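Local coordinates for periplasmic binding protein (Veillonella parvula, PDB 4N01) that probably captures a solute, perhaps an iron complex or a corrinoid, in the periplasm and passes it to a membrane transporter, at residues A[45-48]-A[53-56]; A[144-147]-A[151-154]; A[197-202]-A[234-239]; A[209-214]-A[329-334]. All coordinates share one frame; numbering follows the deposited sequence.

Interaction 1 (A[45-48]-A[53-56]); sequences TWSE and TKTD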
loop_
_atom_site.group_PDB
_atom_site.type_symbol
_atom_site.label_atom_id
_atom_site.label_comp_id
_atom_site.label_asym_id
_atom_site.label_seq_id
_atom_site.Cartn_x
_atom_site.Cartn_y
_atom_site.Cartn_z
ATOM N N THR A 45 -20.696 6.014 10.192
ATOM C CA THR A 45 -20.356 7.410 9.928
ATOM C C THR A 45 -18.850 7.633 9.887
ATOM O O THR A 45 -18.077 6.908 10.525
ATOM C CB THR A 45 -20.969 8.345 10.984
ATOM O OG1 THR A 45 -20.416 8.043 12.272
ATOM C CG2 THR A 45 -22.492 8.185 11.030
ATOM N N TRP A 46 -18.432 8.639 9.127
ATOM C CA TRP A 46 -17.017 8.996 9.054
ATOM C C TRP A 46 -16.882 10.399 8.481
ATOM O O TRP A 46 -17.875 10.983 8.051
ATOM C CB TRP A 46 -16.226 7.977 8.217
ATOM C CG TRP A 46 -16.475 8.029 6.727
ATOM C CD1 TRP A 46 -15.709 8.675 5.787
ATOM C CD2 TRP A 46 -17.539 7.395 6.002
ATOM N NE1 TRP A 46 -16.237 8.487 4.534
ATOM C CE2 TRP A 46 -17.362 7.699 4.635
ATOM C CE3 TRP A 46 -18.633 6.591 6.375
ATOM C CZ2 TRP A 46 -18.222 7.232 3.640
ATOM C CZ3 TRP A 46 -19.499 6.130 5.386
ATOM C CH2 TRP A 46 -19.290 6.457 4.034
ATOM N N SER A 47 -15.663 10.935 8.491
ATOM C CA SER A 47 -15.384 12.264 7.944
ATOM C C SER A 47 -14.161 12.233 7.035
ATOM O O SER A 47 -13.235 11.448 7.255
ATOM C CB SER A 47 -15.101 13.272 9.073
ATOM O OG SER A 47 -16.231 13.442 9.910
ATOM N N GLU A 48 -14.148 13.102 6.027
ATOM C CA GLU A 48 -12.936 13.351 5.246
ATOM C C GLU A 48 -12.742 14.858 5.072
ATOM O O GLU A 48 -13.699 15.626 5.170
ATOM C CB GLU A 48 -12.998 12.671 3.867
ATOM C CG GLU A 48 -13.343 11.180 3.884
ATOM C CD GLU A 48 -12.266 10.319 4.520
ATOM O OE1 GLU A 48 -11.123 10.798 4.717
ATOM O OE2 GLU A 48 -12.558 9.139 4.829
ATOM N N THR A 53 -11.805 21.746 3.570
ATOM C CA THR A 53 -13.237 21.575 3.780
ATOM C C THR A 53 -13.529 20.186 4.335
ATOM O O THR A 53 -13.276 19.174 3.674
ATOM C CB THR A 53 -14.049 21.778 2.481
ATOM O OG1 THR A 53 -13.772 23.074 1.935
ATOM C CG2 THR A 53 -15.540 21.662 2.773
ATOM N N LYS A 54 -14.064 20.139 5.551
ATOM C CA LYS A 54 -14.397 18.869 6.188
ATOM C C LYS A 54 -15.850 18.482 5.927
ATOM O O LYS A 54 -16.759 19.270 6.176
ATOM C CB LYS A 54 -14.142 18.950 7.696
ATOM C CG LYS A 54 -14.611 17.723 8.457
ATOM C CD LYS A 54 -14.265 17.823 9.927
ATOM C CE LYS A 54 -14.734 16.584 10.666
ATOM N NZ LYS A 54 -14.298 16.583 12.089
ATOM N N THR A 55 -16.066 17.265 5.430
ATOM C CA THR A 55 -17.415 16.780 5.144
ATOM C C THR A 55 -17.738 15.538 5.988
ATOM O O THR A 55 -16.904 14.635 6.139
ATOM C CB THR A 55 -17.574 16.457 3.639
ATOM O OG1 THR A 55 -17.193 17.603 2.866
ATOM C CG2 THR A 55 -19.020 16.080 3.299
ATOM N N ASP A 56 -18.941 15.502 6.554
ATOM C CA ASP A 56 -19.384 14.332 7.306
ATOM C C ASP A 56 -20.173 13.412 6.390
ATOM O O ASP A 56 -21.007 13.871 5.611
ATOM C CB ASP A 56 -20.239 14.741 8.506
ATOM C CG ASP A 56 -19.422 15.396 9.601
ATOM O OD1 ASP A 56 -18.273 14.956 9.825
ATOM O OD2 ASP A 56 -19.914 16.358 10.231
#
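Ser-47 and Asp-56 face each other across the hairpin as a non-hydrogen-bonded antiparallel pair, with CA atoms 4.5 Å apart, and they show how side chains can supply a bond where the backbone makes none. OG of Ser-47 lies anti to its carbonyl carbon and beside its own N (chi1 -63°), which turns it to the opposing strand. There it gives a short hydrogen bond of 2.5 Å from Ser-47 OG to Asp-56 OD1, meeting that oxygen nearly along its C-O axis. The extended chain of Lys-54 passes close by, its CE 3.6 Å from the same Ser-47 OG, and a sodium ion is bound about 3 Å from the Ser-47 side chain. With an alanine in place of Ser-47, OD1 of Asp-56 would probably lose its mate across the hairpin and the carboxylate would be freer to turn.

The following pair, Glu-48 with Thr-55, is hydrogen-bonded. Thr-55 N reaches Glu-48 O at 2.9 Å in an almost straight bond (171°), and Glu-48 N reaches Thr-55 O at 3.2 Å. Thr-55 O also receives a CA-H...O contact from Ser-47 CA, at 3.3 Å.

On the face of the hairpin that carries Glu-48 and Thr-55, CG of Glu-48 lies in plane at the edge of the Trp-46 indole, and OE2 of Glu-48 accepts the backbone N of Ile-154. Trp-46 bonds through NE1 to Ile-152 O and meets Trp-153 edge-to-face, so the hairpin leans on strand 151-153, with Lys-174 and Ile-178 of helix 165-178 packed against the indole.

Interaction 2 (A[144-147]-A[151-154]); sequences KMIS and NIWI
Ile-152 pushes its CD1 methyl toward helix 142-147, where Met-145 and Ile-146 receive it, an example of a helix packing on a strand of its own beta-alpha-beta unit. The unit runs from strand 127-129 through this helix to strand 151-153, and three residues separate the helical segment from the returning one. CD1 of Ile-152 lies 4.0 Å from SE of Met-145, which is present as selenomethionine, and 4.1 Å from CB of the same residue. On Ile-146 the touching atom is the methylene CG1, 4.0 Å from CD1 of Ile-152. In both pairs the side chains cross at about a right angle, and the one methyl serves both neighbours. With CG1 anti to the carbonyl carbon and chi2 extended at 175°, Ile-152 stretches away from its strand and presents that methyl end-on.

A second shell surrounds these groups. Phe-135, from a loop, packs on both Met-145 and Ile-152, and Ile-140 also touches Met-145. Ile-146 meets Thr-55 and Phe-57 of the hairpin strand 53-59, while Phe-50 of strand 44-50 lies against Ile-152. Strand 151-153 is one of the two outermost strands of its five-stranded parallel sheet; the backbone of Asn-151 bonds to Asp-126 and Ala-128, and Trp-153 bonds to Ala-128 as well. The carbonyl oxygen of Trp-153 accepts a hydrogen bond from OG1 of Thr-129.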
loop_
_atom_site.group_PDB
_atom_site.type_symbol
_atom_site.label_atom_id
_atom_site.label_comp_id
_atom_site.label_asym_id
_atom_site.label_seq_id
_atom_site.Cartn_x
_atom_site.Cartn_y
_atom_site.Cartn_z
ATOM N N LYS A 144 -16.756 18.181 -6.306
ATOM C CA LYS A 144 -17.631 17.885 -7.437
ATOM C C LYS A 144 -18.426 16.609 -7.182
ATOM O O LYS A 144 -19.620 16.557 -7.445
ATOM C CB LYS A 144 -16.825 17.754 -8.730
ATOM C CG LYS A 144 -16.340 19.073 -9.305
ATOM C CD LYS A 144 -15.557 18.834 -10.591
ATOM C CE LYS A 144 -14.872 20.102 -11.088
ATOM N NZ LYS A 144 -13.770 19.801 -12.056
HETATM N N MSE A 145 -17.752 15.585 -6.668
HETATM C CA MSE A 145 -18.414 14.338 -6.299
HETATM C C MSE A 145 -19.431 14.566 -5.189
HETATM O O MSE A 145 -20.556 14.064 -5.234
HETATM C CB MSE A 145 -17.387 13.324 -5.805
HETATM C CG MSE A 145 -16.381 12.896 -6.837
HETATM SE SE MSE A 145 -15.410 11.396 -6.108
HETATM C CE MSE A 145 -14.155 11.126 -7.587
ATOM N N ILE A 146 -19.017 15.316 -4.177
ATOM C CA ILE A 146 -19.897 15.625 -3.055
ATOM C C ILE A 146 -21.143 16.390 -3.511
ATOM O O ILE A 146 -22.236 16.145 -3.004
ATOM C CB ILE A 146 -19.107 16.343 -1.932
ATOM C CG1 ILE A 146 -18.027 15.392 -1.403
ATOM C CG2 ILE A 146 -20.019 16.786 -0.813
ATOM C CD1 ILE A 146 -17.030 16.041 -0.435
ATOM N N SER A 147 -20.990 17.279 -4.493
ATOM C CA SER A 147 -22.141 17.950 -5.112
ATOM C C SER A 147 -23.178 16.967 -5.633
ATOM O O SER A 147 -24.379 17.248 -5.618
ATOM C CB SER A 147 -21.693 18.832 -6.280
ATOM O OG SER A 147 -21.276 20.102 -5.824
ATOM N N ASN A 151 -20.606 9.571 -1.638
ATOM C CA ASN A 151 -19.870 9.431 -0.379
ATOM C C ASN A 151 -18.423 9.039 -0.650
ATOM O O ASN A 151 -18.167 8.085 -1.389
ATOM C CB ASN A 151 -20.534 8.367 0.503
ATOM C CG ASN A 151 -21.894 8.810 1.031
ATOM O OD1 ASN A 151 -22.056 9.955 1.455
ATOM N ND2 ASN A 151 -22.874 7.910 0.999
ATOM N N ILE A 152 -17.472 9.757 -0.052
ATOM C CA ILE A 152 -16.062 9.468 -0.272
ATOM C C ILE A 152 -15.449 8.942 1.013
ATOM O O ILE A 152 -15.645 9.520 2.086
ATOM C CB ILE A 152 -15.287 10.733 -0.682
ATOM C CG1 ILE A 152 -15.919 11.357 -1.927
ATOM C CG2 ILE A 152 -13.823 10.399 -0.941
ATOM C CD1 ILE A 152 -15.288 12.682 -2.340
ATOM N N TRP A 153 -14.707 7.845 0.909
ATOM C CA TRP A 153 -14.035 7.260 2.065
ATOM C C TRP A 153 -12.604 6.950 1.702
ATOM O O TRP A 153 -12.341 6.376 0.645
ATOM C CB TRP A 153 -14.717 5.956 2.477
ATOM C CG TRP A 153 -14.022 5.286 3.617
ATOM C CD1 TRP A 153 -14.076 5.645 4.930
ATOM C CD2 TRP A 153 -13.153 4.147 3.546
ATOM N NE1 TRP A 153 -13.300 4.798 5.683
ATOM C CE2 TRP A 153 -12.725 3.868 4.856
ATOM C CE3 TRP A 153 -12.698 3.337 2.500
ATOM C CZ2 TRP A 153 -11.862 2.810 5.154
ATOM C CZ3 TRP A 153 -11.846 2.282 2.795
ATOM C CH2 TRP A 153 -11.440 2.031 4.114
ATOM N N ILE A 154 -11.675 7.307 2.581
ATOM C CA ILE A 154 -10.257 7.034 2.342
ATOM C C ILE A 154 -9.676 6.293 3.539
ATOM O O ILE A 154 -9.864 6.730 4.680
ATOM C CB ILE A 154 -9.472 8.349 2.157
ATOM C CG1 ILE A 154 -10.003 9.101 0.930
ATOM C CG2 ILE A 154 -7.970 8.072 2.013
ATOM C CD1 ILE A 154 -9.463 10.504 0.806
#

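Interaction 3 (A[197-202]-A[234-239]); sequences AAIQNK and KLIGAD
Gln-200 reaches from helix 182-203 to the backbone of Leu-235, illustrating how one amide can tie a helix to a neighbouring turn. From CB the chain runs outward with CG anti to the carbonyl carbon (chi1 -64°) and stays extended beyond it. CG of Gln-200 comes to 3.6 Å from Leu-235 O, and CD passes the same oxygen a little farther off. At the tip, NE2 of Gln-200 donates to Leu-235 O at 2.9 Å; the bond is straight (179°), lies in the amide plane of the glutamine and falls on a lone pair of the carbonyl. NE2 of Gln-200 also rests 3.8 Å from CB of Leu-235 and near its CD2. A leucine in place of Gln-200 is likely to leave that carbonyl oxygen without its donor and the turn less firmly tied to the helix.

One residue earlier, CG2 of Ile-199 meets CG2 of Ile-236 at 3.9 Å, beside Leu-324 and Leu-327 of helix 320-332, which touch Ile-236. The gripped carbonyl belongs to a type I turn, closed by Gly-237 N bonding to Lys-234 O at 3.2 Å, in which Gly-237 with its positive phi is the C-prime residue of a helix-ending Schellman motif.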
loop_
_atom_site.group_PDB
_atom_site.type_symbol
_atom_site.label_atom_id
_atom_site.label_comp_id
_atom_site.label_asym_id
_atom_site.label_seq_id
_atom_site.Cartn_x
_atom_site.Cartn_y
_atom_site.Cartn_z
ATOM N N ALA A 197 1.610 -13.689 13.815
ATOM C CA ALA A 197 2.133 -14.266 15.047
ATOM C C ALA A 197 3.056 -15.447 14.742
ATOM O O ALA A 197 4.057 -15.664 15.439
ATOM C CB ALA A 197 0.999 -14.709 15.940
ATOM N N ALA A 198 2.724 -16.218 13.712
ATOM C CA ALA A 198 3.561 -17.354 13.337
ATOM C C ALA A 198 4.919 -16.878 12.831
ATOM O O ALA A 198 5.959 -17.466 13.160
ATOM C CB ALA A 198 2.870 -18.210 12.293
ATOM N N ILE A 199 4.923 -15.804 12.048
ATOM C CA ILE A 199 6.187 -15.225 11.596
ATOM C C ILE A 199 7.013 -14.716 12.774
ATOM O O ILE A 199 8.202 -15.022 12.900
ATOM C CB ILE A 199 5.959 -14.045 10.637
ATOM C CG1 ILE A 199 5.187 -14.509 9.399
ATOM C CG2 ILE A 199 7.300 -13.414 10.235
ATOM C CD1 ILE A 199 4.522 -13.366 8.667
ATOM N N GLN A 200 6.383 -13.936 13.643
ATOM C CA GLN A 200 7.103 -13.315 14.746
ATOM C C GLN A 200 7.657 -14.340 15.738
ATOM O O GLN A 200 8.729 -14.139 16.310
ATOM C CB GLN A 200 6.211 -12.263 15.431
ATOM C CG GLN A 200 5.860 -11.093 14.510
ATOM C CD GLN A 200 5.143 -9.971 15.227
ATOM O OE1 GLN A 200 4.194 -10.204 15.975
ATOM N NE2 GLN A 200 5.604 -8.741 15.012
ATOM N N ASN A 201 6.941 -15.447 15.932
ATOM C CA ASN A 201 7.439 -16.518 16.795
ATOM C C ASN A 201 8.733 -17.142 16.283
ATOM O O ASN A 201 9.614 -17.478 17.070
ATOM C CB ASN A 201 6.370 -17.598 17.022
ATOM C CG ASN A 201 5.427 -17.247 18.158
ATOM O OD1 ASN A 201 5.807 -16.539 19.092
ATOM N ND2 ASN A 201 4.190 -17.737 18.085
ATOM N N LYS A 202 8.848 -17.288 14.964
ATOM C CA LYS A 202 10.093 -17.760 14.351
ATOM C C LYS A 202 11.238 -16.750 14.474
ATOM O O LYS A 202 12.401 -17.122 14.382
ATOM C CB LYS A 202 9.871 -18.071 12.865
ATOM C CG LYS A 202 9.207 -19.407 12.567
ATOM C CD LYS A 202 10.129 -20.569 12.902
ATOM C CE LYS A 202 9.594 -21.888 12.353
ATOM N NZ LYS A 202 8.207 -22.176 12.805
ATOM N N LYS A 234 9.223 -2.992 10.660
ATOM C CA LYS A 234 9.645 -3.172 12.049
ATOM C C LYS A 234 9.048 -4.444 12.668
ATOM O O LYS A 234 9.631 -5.035 13.580
ATOM C CB LYS A 234 9.292 -1.939 12.890
ATOM C CG LYS A 234 10.232 -0.768 12.655
ATOM C CD LYS A 234 9.907 0.424 13.544
ATOM C CE LYS A 234 11.030 1.459 13.464
ATOM N NZ LYS A 234 10.654 2.777 14.057
ATOM N N LEU A 235 7.899 -4.875 12.164
ATOM C CA LEU A 235 7.256 -6.087 12.690
ATOM C C LEU A 235 8.087 -7.366 12.489
ATOM O O LEU A 235 7.879 -8.357 13.200
ATOM C CB LEU A 235 5.870 -6.284 12.061
ATOM C CG LEU A 235 4.816 -5.224 12.381
ATOM C CD1 LEU A 235 3.571 -5.525 11.544
ATOM C CD2 LEU A 235 4.470 -5.195 13.868
ATOM N N ILE A 236 8.998 -7.358 11.519
ATOM C CA ILE A 236 9.825 -8.536 11.254
ATOM C C ILE A 236 11.301 -8.248 11.481
ATOM O O ILE A 236 12.164 -8.864 10.857
ATOM C CB ILE A 236 9.640 -9.097 9.822
ATOM C CG1 ILE A 236 9.911 -8.009 8.773
ATOM C CG2 ILE A 236 8.240 -9.694 9.655
ATOM C CD1 ILE A 236 10.036 -8.574 7.325
ATOM N N GLY A 237 11.583 -7.295 12.359
ATOM C CA GLY A 237 12.952 -7.000 12.724
ATOM C C GLY A 237 13.748 -6.384 11.593
ATOM O O GLY A 237 14.957 -6.578 11.509
ATOM N N ALA A 238 13.072 -5.657 10.710
ATOM C CA ALA A 238 13.760 -4.970 9.618
ATOM C C ALA A 238 13.607 -3.475 9.863
ATOM O O ALA A 238 12.507 -2.939 9.765
ATOM C CB ALA A 238 13.148 -5.359 8.282
ATOM N N ASP A 239 14.699 -2.807 10.219
ATOM C CA ASP A 239 14.632 -1.403 10.623
ATOM C C ASP A 239 15.095 -0.459 9.516
ATOM O O ASP A 239 16.254 -0.486 9.128
ATOM C CB ASP A 239 15.490 -1.184 11.869
ATOM C CG ASP A 239 14.932 -1.888 13.091
ATOM O OD1 ASP A 239 13.696 -1.831 13.301
ATOM O OD2 ASP A 239 15.729 -2.490 13.853
#

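Interaction 4 (A[209-214]-A[329-334]); sequences KRVFIY and EEIHGI
Lys-209 opens an extended strand while Ile-331 lies in the last turn of helix 320-332, and their CA atoms are 7.7 Å apart, a spacing bridged by side chains alone. The helix stops at Gly-333, whose positive phi (70°) takes the chain out of helical geometry; its N makes a weak bond to Glu-329 O.

CG of Lys-209 touches CG2 of Ile-331 at 3.7 Å, and CB of Lys-209 is 3.9 Å from that same methyl. The lysine chain bends at chi2 (-67°), and the two side chains slide past each other in opposite directions. This is the packing of an alpha/beta fold, in which a helix covers one face of a parallel sheet: strand 209-214 sits there between strands 238-240 and 266-270. Farther along it, CG1 of Val-211 meets CD1 of Ile-331 loosely, at 4.5 Å.

His-332 joins from the helix end. CE1 of His-332 lies 3.9 Å from CG of Lys-209, approached obliquely, while CG2 of Ile-331 sits over the centre of one ring face. That methyl therefore touches both the imidazole face and the lysine methylenes. The rotation of the ring is further constrained by the hydrogen bond from His-332 NE2 to Ile-236 O.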
loop_
_atom_site.group_PDB
_atom_site.type_symbol
_atom_site.label_atom_id
_atom_site.label_comp_id
_atom_site.label_asym_id
_atom_site.label_seq_id
_atom_site.Cartn_x
_atom_site.Cartn_y
_atom_site.Cartn_z
ATOM N N LYS A 209 17.766 -6.476 11.686
ATOM C CA LYS A 209 18.599 -6.092 10.548
ATOM C C LYS A 209 18.253 -4.689 10.076
ATOM O O LYS A 209 17.103 -4.262 10.183
ATOM C CB LYS A 209 18.393 -7.074 9.389
ATOM C CG LYS A 209 18.782 -8.494 9.722
ATOM C CD LYS A 209 20.276 -8.630 9.941
ATOM C CE LYS A 209 20.635 -10.088 10.210
ATOM N NZ LYS A 209 22.100 -10.300 10.237
ATOM N N ARG A 210 19.242 -3.974 9.548
ATOM C CA ARG A 210 19.000 -2.630 9.033
ATOM C C ARG A 210 18.772 -2.677 7.531
ATOM O O ARG A 210 19.508 -3.357 6.810
ATOM C CB ARG A 210 20.164 -1.720 9.399
ATOM C CG ARG A 210 20.136 -1.376 10.874
ATOM C CD ARG A 210 21.489 -1.008 11.401
ATOM N NE ARG A 210 22.018 0.234 10.836
ATOM C CZ ARG A 210 21.646 1.454 11.222
ATOM N NH1 ARG A 210 20.713 1.608 12.157
ATOM N NH2 ARG A 210 22.201 2.527 10.667
ATOM N N VAL A 211 17.735 -1.990 7.062
ATOM C CA VAL A 211 17.355 -2.075 5.646
ATOM C C VAL A 211 17.203 -0.693 4.997
ATOM O O VAL A 211 16.961 0.303 5.667
ATOM C CB VAL A 211 16.065 -2.914 5.434
ATOM C CG1 VAL A 211 16.217 -4.288 6.088
ATOM C CG2 VAL A 211 14.824 -2.189 5.991
ATOM N N PHE A 212 17.362 -0.640 3.686
ATOM C CA PHE A 212 17.155 0.586 2.934
ATOM C C PHE A 212 16.197 0.257 1.804
ATOM O O PHE A 212 16.372 -0.737 1.096
ATOM C CB PHE A 212 18.493 1.089 2.376
ATOM C CG PHE A 212 18.357 2.218 1.393
ATOM C CD1 PHE A 212 17.967 3.487 1.818
ATOM C CD2 PHE A 212 18.639 2.021 0.052
ATOM C CE1 PHE A 212 17.845 4.535 0.904
ATOM C CE2 PHE A 212 18.526 3.060 -0.863
ATOM C CZ PHE A 212 18.126 4.317 -0.438
ATOM N N ILE A 213 15.155 1.065 1.651
ATOM C CA ILE A 213 14.206 0.848 0.567
ATOM C C ILE A 213 14.572 1.721 -0.638
ATOM O O ILE A 213 14.629 2.951 -0.540
ATOM C CB ILE A 213 12.761 1.161 1.002
ATOM C CG1 ILE A 213 12.337 0.212 2.127
ATOM C CG2 ILE A 213 11.832 1.006 -0.185
ATOM C CD1 ILE A 213 12.625 0.729 3.505
ATOM N N TYR A 214 14.810 1.079 -1.776
ATOM C CA TYR A 214 15.223 1.777 -2.985
ATOM C C TYR A 214 14.062 1.718 -3.974
ATOM O O TYR A 214 13.780 0.668 -4.563
ATOM C CB TYR A 214 16.487 1.112 -3.550
ATOM C CG TYR A 214 17.019 1.648 -4.873
ATOM C CD1 TYR A 214 18.035 2.596 -4.905
ATOM C CD2 TYR A 214 16.533 1.173 -6.085
ATOM C CE1 TYR A 214 18.542 3.069 -6.109
ATOM C CE2 TYR A 214 17.033 1.641 -7.290
ATOM C CZ TYR A 214 18.034 2.588 -7.295
ATOM O OH TYR A 214 18.524 3.040 -8.495
ATOM N N GLU A 329 11.613 -14.452 5.662
ATOM C CA GLU A 329 12.371 -15.644 5.328
ATOM C C GLU A 329 13.656 -15.225 4.635
ATOM O O GLU A 329 14.735 -15.751 4.925
ATOM C CB GLU A 329 11.540 -16.592 4.455
ATOM C CG GLU A 329 10.344 -17.183 5.196
ATOM C CD GLU A 329 9.579 -18.203 4.380
ATOM O OE1 GLU A 329 9.724 -18.210 3.136
ATOM O OE2 GLU A 329 8.831 -19.003 4.988
ATOM N N GLU A 330 13.545 -14.248 3.748
ATOM C CA GLU A 330 14.699 -13.797 2.981
ATOM C C GLU A 330 15.722 -13.024 3.816
ATOM O O GLU A 330 16.927 -13.176 3.613
ATOM C CB GLU A 330 14.238 -12.997 1.752
ATOM C CG GLU A 330 13.656 -13.892 0.643
ATOM C CD GLU A 330 12.972 -13.124 -0.479
ATOM O OE1 GLU A 330 12.848 -11.887 -0.369
ATOM O OE2 GLU A 330 12.543 -13.761 -1.470
ATOM N N ILE A 331 15.252 -12.214 4.760
ATOM C CA ILE A 331 16.146 -11.376 5.575
ATOM C C ILE A 331 16.786 -12.160 6.717
ATOM O O ILE A 331 17.975 -12.007 7.011
ATOM C CB ILE A 331 15.384 -10.154 6.131
ATOM C CG1 ILE A 331 15.025 -9.216 4.978
ATOM C CG2 ILE A 331 16.203 -9.394 7.179
ATOM C CD1 ILE A 331 14.045 -8.125 5.349
ATOM N N HIS A 332 16.005 -13.042 7.329
ATOM C CA HIS A 332 16.445 -13.736 8.536
ATOM C C HIS A 332 16.775 -15.207 8.320
ATOM O O HIS A 332 17.246 -15.875 9.239
ATOM C CB HIS A 332 15.369 -13.614 9.602
ATOM C CG HIS A 332 15.159 -12.207 10.084
ATOM N ND1 HIS A 332 16.063 -11.562 10.897
ATOM C CD2 HIS A 332 14.144 -11.337 9.868
ATOM C CE1 HIS A 332 15.610 -10.345 11.171
ATOM N NE2 HIS A 332 14.455 -10.185 10.558
ATOM N N GLY A 333 16.518 -15.717 7.120
ATOM C CA GLY A 333 16.866 -17.094 6.790
ATOM C C GLY A 333 16.022 -18.143 7.494
ATOM O O GLY A 333 16.460 -19.279 7.662
ATOM N N ILE A 334 14.818 -17.769 7.914
ATOM C CA ILE A 334 13.899 -18.719 8.533
ATOM C C ILE A 334 13.015 -19.372 7.479
ATOM O O ILE A 334 12.919 -18.901 6.342
ATOM C CB ILE A 334 12.940 -18.038 9.539
ATOM C CG1 ILE A 334 12.028 -17.036 8.816
ATOM C CG2 ILE A 334 13.704 -17.367 10.646
ATOM C CD1 ILE A 334 10.835 -16.549 9.647
#

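In the fold
The four contacts fall into two well-separated clusters: interactions 1 and 2 have centres about 9 Å apart, interactions 3 and 4 about 11 Å, whereas the centres of 1 and 4 are about 39 Å apart. Interaction 2 belongs to the five-stranded parallel sheet, against which the hairpin of interaction 1 packs, and interactions 3 and 4 belong to the four-stranded one. Interaction 1 is the most polar and open, a hairpin joined by backbone and hydroxyl bonds; interaction 2, beside it, is buried and wholly apolar. Interactions 3 and 4 are partly buried and meet through neighbouring strands 238-240 and 209-214, Asp-239 N bonding to Lys-209 O at 2.8 Å. Interaction 3 mixes a polar grip with methyl packing; interaction 4 has side-chain packing only.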